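Local atomic coordinates of tRNA (cytosine(72)-C(5))-methyltransferase (PDB entry 5ZVE), a protein that methylates the C5 position of cytosine 72 in several tRNAs, taking the methyl group from S-adenosyl-L-methionine. Residues K269-A274 against V317-T322. Numbering follows the deposited sequence.
Sequences KILLDA and VLVYST. With SAH (S-adenosyl-L-homocysteine), chain C.
Two neighbouring parallel strands, 269-273 and 317-322, pair in register inside the central sheet of the methyltransferase domain, Lys269 beside Val317 through to Asp273 beside Ser321. Their axes run 11° apart, and four backbone hydrogen bonds zip them together: Val317 O takes Ile270 N, Ile270 O takes Val319 N, Val319 O takes Leu272 N at 2.7 Å, and Leu272 O takes Ser321 N. A fifth, from Ala274 N to Ser321 O, follows just past them.

On the face that meets helix 291-310, Leu318 leans across toward strand 269-273, its CG anti to the backbone N (chi1 168°), and CD1 comes to 3.6 Å from Ile270 CG2. Further along, Leu272 and Tyr320 lie side by side; Leu272 CD2 sits in the ring plane at its edge, 3.7 Å from Tyr320 CD1. The phenol hydroxyl is tied down by Glu329 O. The other face looks to helix 184-193. There Leu271 CD1 rests 3.7 Å from Val319 CG1, and the bent chain of Lys269 lays CD 3.6 Å from Val317 CB before its amine pairs with Asp199.

This is the Rossmann-like sheet of class I methyltransferases, whose parallel strands line the cofactor pocket with their C-terminal ends, and Asp273 stands at such an end. With CG anti to the backbone N (chi1 -176°), its carboxylate divides the work: OD2 accepts a hydrogen bond from the amino group of S-adenosyl-L-homocysteine, 2.7 Å from SAH N, and forms a salt bridge with Lys211, while OD1 receives Ser321 OG at 2.8 Å from above the carboxylate plane. That second-shell hydroxyl probably limits rotation of the carboxylate. An alanine in place of Asp273 would probably leave the cofactor's amino group and Lys211 without the carboxylate they share, and Ser321 OG without its acceptor. Thr322, held by Asn330, leads directly into Cys323, the predicted nucleophile.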
ATOM      1  N   LYS A 269      -6.708  -3.531 -22.366  1.00 27.49           N
ATOM      2  CA  LYS A 269      -6.616  -3.723 -20.927  1.00 28.66           C
ATOM      3  C   LYS A 269      -6.380  -2.399 -20.235  1.00 25.65           C
ATOM      4  O   LYS A 269      -5.471  -1.642 -20.586  1.00 25.43           O
ATOM      5  CB  LYS A 269      -5.491  -4.707 -20.577  1.00 28.68           C
ATOM      6  CG  LYS A 269      -5.632  -6.070 -21.234  1.00 30.18           C
ATOM      7  CD  LYS A 269      -6.696  -6.898 -20.542  1.00 29.90           C
ATOM      8  CE  LYS A 269      -6.953  -8.200 -21.280  1.00 32.57           C
ATOM      9  NZ  LYS A 269      -5.709  -8.977 -21.496  1.00 33.29           N
ATOM     10  N   ILE A 270      -7.207  -2.118 -19.242  1.00 23.79           N
ATOM     11  CA  ILE A 270      -6.998  -0.937 -18.427  1.00 25.07           C
ATOM     12  C   ILE A 270      -6.944  -1.300 -16.952  1.00 24.89           C
ATOM     13  O   ILE A 270      -7.832  -1.982 -16.436  1.00 23.30           O
ATOM     14  CB  ILE A 270      -8.104   0.110 -18.652  1.00 24.51           C
ATOM     15  CG1 ILE A 270      -7.974   0.734 -20.043  1.00 26.47           C
ATOM     16  CG2 ILE A 270      -8.024   1.181 -17.597  1.00 24.99           C
ATOM     17  CD1 ILE A 270      -8.986   1.834 -20.315  1.00 23.72           C
ATOM     18  N   LEU A 271      -5.888  -0.852 -16.283  1.00 27.33           N
ATOM     19  CA  LEU A 271      -5.825  -0.928 -14.834  1.00 23.29           C
ATOM     20  C   LEU A 271      -6.176   0.409 -14.204  1.00 25.84           C
ATOM     21  O   LEU A 271      -5.591   1.443 -14.536  1.00 29.99           O
ATOM     22  CB  LEU A 271      -4.437  -1.369 -14.370  1.00 27.13           C
ATOM     23  CG  LEU A 271      -4.241  -1.255 -12.856  1.00 25.12           C
ATOM     24  CD1 LEU A 271      -5.197  -2.182 -12.131  1.00 23.41           C
ATOM     25  CD2 LEU A 271      -2.802  -1.557 -12.469  1.00 26.41           C
ATOM     26  N   LEU A 272      -7.137   0.383 -13.289  1.00 25.04           N
ATOM     27  CA  LEU A 272      -7.498   1.578 -12.548  1.00 25.58           C
ATOM     28  C   LEU A 272      -7.298   1.326 -11.058  1.00 24.57           C
ATOM     29  O   LEU A 272      -8.215   0.911 -10.347  1.00 25.25           O
ATOM     30  CB  LEU A 272      -8.941   1.999 -12.853  1.00 25.05           C
ATOM     31  CG  LEU A 272      -9.496   3.228 -12.129  1.00 25.88           C
ATOM     32  CD1 LEU A 272      -8.538   4.406 -12.220  1.00 30.98           C
ATOM     33  CD2 LEU A 272     -10.854   3.607 -12.701  1.00 31.03           C
ATOM     34  N   ASP A 273      -6.074   1.556 -10.603  1.00 25.88           N
ATOM     35  CA  ASP A 273      -5.759   1.469  -9.187  1.00 27.53           C
ATOM     36  C   ASP A 273      -6.000   2.857  -8.619  1.00 25.40           C
ATOM     37  O   ASP A 273      -5.086   3.668  -8.507  1.00 27.84           O
ATOM     38  CB  ASP A 273      -4.317   1.004  -8.980  1.00 24.23           C
ATOM     39  CG  ASP A 273      -3.969   0.803  -7.523  1.00 27.53           C
ATOM     40  OD1 ASP A 273      -4.844   0.348  -6.757  1.00 27.15           O
ATOM     41  OD2 ASP A 273      -2.815   1.097  -7.148  1.00 27.62           O
ATOM     42  N   ALA A 274      -7.246   3.112  -8.241  1.00 30.34           N
ATOM     43  CA  ALA A 274      -7.748   4.476  -8.135  1.00 27.04           C
ATOM     44  C   ALA A 274      -7.349   5.165  -6.838  1.00 29.24           C
ATOM     45  O   ALA A 274      -7.234   4.519  -5.795  1.00 27.13           O
ATOM     46  CB  ALA A 274      -9.262   4.473  -8.281  1.00 23.07           C
ATOM     47  N   VAL A 317     -10.977  -5.268 -21.154  1.00 33.32           N
ATOM     48  CA  VAL A 317     -11.018  -5.617 -19.742  1.00 28.75           C
ATOM     49  C   VAL A 317     -10.557  -4.459 -18.863  1.00 24.35           C
ATOM     50  O   VAL A 317      -9.520  -3.838 -19.116  1.00 24.35           O
ATOM     51  CB  VAL A 317     -10.146  -6.846 -19.447  1.00 31.47           C
ATOM     52  CG1 VAL A 317     -10.087  -7.118 -17.942  1.00 28.31           C
ATOM     53  CG2 VAL A 317     -10.672  -8.054 -20.202  1.00 34.09           C
ATOM     54  N   LEU A 318     -11.340  -4.169 -17.832  1.00 25.92           N
ATOM     55  CA  LEU A 318     -10.950  -3.186 -16.830  1.00 23.53           C
ATOM     56  C   LEU A 318     -10.748  -3.857 -15.483  1.00 22.88           C
ATOM     57  O   LEU A 318     -11.595  -4.626 -15.025  1.00 22.06           O
ATOM     58  CB  LEU A 318     -12.002  -2.078 -16.715  1.00 24.70           C
ATOM     59  CG  LEU A 318     -11.871  -1.125 -15.519  1.00 25.10           C
ATOM     60  CD1 LEU A 318     -10.668  -0.213 -15.667  1.00 20.87           C
ATOM     61  CD2 LEU A 318     -13.143  -0.310 -15.338  1.00 24.96           C
ATOM     62  N   VAL A 319      -9.610  -3.584 -14.858  1.00 23.35           N
ATOM     63  CA  VAL A 319      -9.414  -3.987 -13.477  1.00 20.21           C
ATOM     64  C   VAL A 319      -9.411  -2.743 -12.603  1.00 19.80           C
ATOM     65  O   VAL A 319      -8.589  -1.839 -12.780  1.00 22.44           O
ATOM     66  CB  VAL A 319      -8.113  -4.797 -13.277  1.00 22.17           C
ATOM     67  CG1 VAL A 319      -7.719  -4.806 -11.811  1.00 21.20           C
ATOM     68  CG2 VAL A 319      -8.295  -6.218 -13.785  1.00 17.19           C
ATOM     69  N   TYR A 320     -10.356  -2.707 -11.672  1.00 19.45           N
ATOM     70  CA  TYR A 320     -10.496  -1.614 -10.727  1.00 24.78           C
ATOM     71  C   TYR A 320     -10.072  -2.074  -9.341  1.00 20.08           C
ATOM     72  O   TYR A 320     -10.533  -3.106  -8.857  1.00 21.59           O
ATOM     73  CB  TYR A 320     -11.944  -1.120 -10.725  1.00 19.56           C
ATOM     74  CG  TYR A 320     -12.275  -0.017  -9.747  1.00 25.25           C
ATOM     75  CD1 TYR A 320     -12.054   1.319 -10.072  1.00 28.29           C
ATOM     76  CD2 TYR A 320     -12.865  -0.305  -8.521  1.00 25.21           C
ATOM     77  CE1 TYR A 320     -12.385   2.337  -9.187  1.00 23.68           C
ATOM     78  CE2 TYR A 320     -13.195   0.705  -7.632  1.00 24.37           C
ATOM     79  CZ  TYR A 320     -12.957   2.027  -7.972  1.00 27.45           C
ATOM     80  OH  TYR A 320     -13.285   3.035  -7.088  1.00 28.34           O
ATOM     81  N   SER A 321      -9.175  -1.324  -8.710  1.00 22.92           N
ATOM     82  CA  SER A 321      -8.747  -1.666  -7.361  1.00 22.89           C
ATOM     83  C   SER A 321      -8.611  -0.437  -6.471  1.00 20.69           C
ATOM     84  O   SER A 321      -8.276   0.654  -6.933  1.00 22.96           O
ATOM     85  CB  SER A 321      -7.421  -2.441  -7.394  1.00 23.20           C
ATOM     86  OG  SER A 321      -6.358  -1.654  -7.903  1.00 25.72           O
ATOM     87  N   THR A 322      -8.880  -0.628  -5.185  1.00 22.57           N
ATOM     88  CA  THR A 322      -8.632   0.399  -4.181  1.00 23.76           C
ATOM     89  C   THR A 322      -8.022  -0.218  -2.931  1.00 23.21           C
ATOM     90  O   THR A 322      -8.148  -1.422  -2.700  1.00 23.37           O
ATOM     91  CB  THR A 322      -9.925   1.144  -3.770  1.00 23.53           C
ATOM     92  OG1 THR A 322     -10.709   0.294  -2.923  1.00 24.15           O
ATOM     93  CG2 THR A 322     -10.754   1.552  -4.987  1.00 22.62           C
TER
HETATM   94  N   SAH C 401      -1.086   2.286  -8.830  1.00 21.31           N
HETATM   95  CA  SAH C 401       0.034   2.873  -8.103  1.00 24.17           C
HETATM   96  CB  SAH C 401      -0.450   3.734  -6.936  1.00 27.48           C
HETATM   97  CG  SAH C 401      -1.703   4.574  -7.194  1.00 25.94           C
HETATM   98  SD  SAH C 401      -1.911   5.830  -5.907  1.00 29.95           S
HETATM   99  C   SAH C 401       1.052   1.831  -7.632  1.00 27.90           C
HETATM  100  O   SAH C 401       0.792   0.628  -7.640  1.00 27.05           O
HETATM  101  OXT SAH C 401       2.167   2.166  -7.235  1.00 25.63           O
HETATM  102  C5' SAH C 401      -3.077   6.817  -6.888  1.00 28.39           C
HETATM  103  C4' SAH C 401      -2.415   7.778  -7.872  1.00 31.48           C
HETATM  104  O4' SAH C 401      -3.405   8.478  -8.599  1.00 32.68           O
HETATM  105  C3' SAH C 401      -1.539   8.844  -7.225  1.00 33.52           C
HETATM  106  O3' SAH C 401      -0.205   8.653  -7.636  1.00 28.40           O
HETATM  107  C2' SAH C 401      -2.027  10.169  -7.778  1.00 28.73           C
HETATM  108  O2' SAH C 401      -0.943  10.930  -8.251  1.00 32.63           O
HETATM  109  C1' SAH C 401      -2.898   9.751  -8.945  1.00 31.02           C
HETATM  110  N9  SAH C 401      -3.983  10.704  -9.263  1.00 32.92           N
HETATM  111  C8  SAH C 401      -4.818  11.372  -8.404  1.00 35.45           C
HETATM  112  N7  SAH C 401      -5.668  12.134  -9.135  1.00 31.85           N
HETATM  113  C5  SAH C 401      -5.388  11.962 -10.445  1.00 34.29           C
HETATM  114  C6  SAH C 401      -5.937  12.492 -11.608  1.00 37.60           C
HETATM  115  N6  SAH C 401      -6.951  13.353 -11.554  1.00 35.16           N
HETATM  116  N1  SAH C 401      -5.425  12.113 -12.830  1.00 40.64           N
HETATM  117  C2  SAH C 401      -4.373  11.219 -12.897  1.00 39.85           C
HETATM  118  N3  SAH C 401      -3.831  10.699 -11.741  1.00 37.18           N
HETATM  119  C4  SAH C 401      -4.332  11.065 -10.536  1.00 32.14           C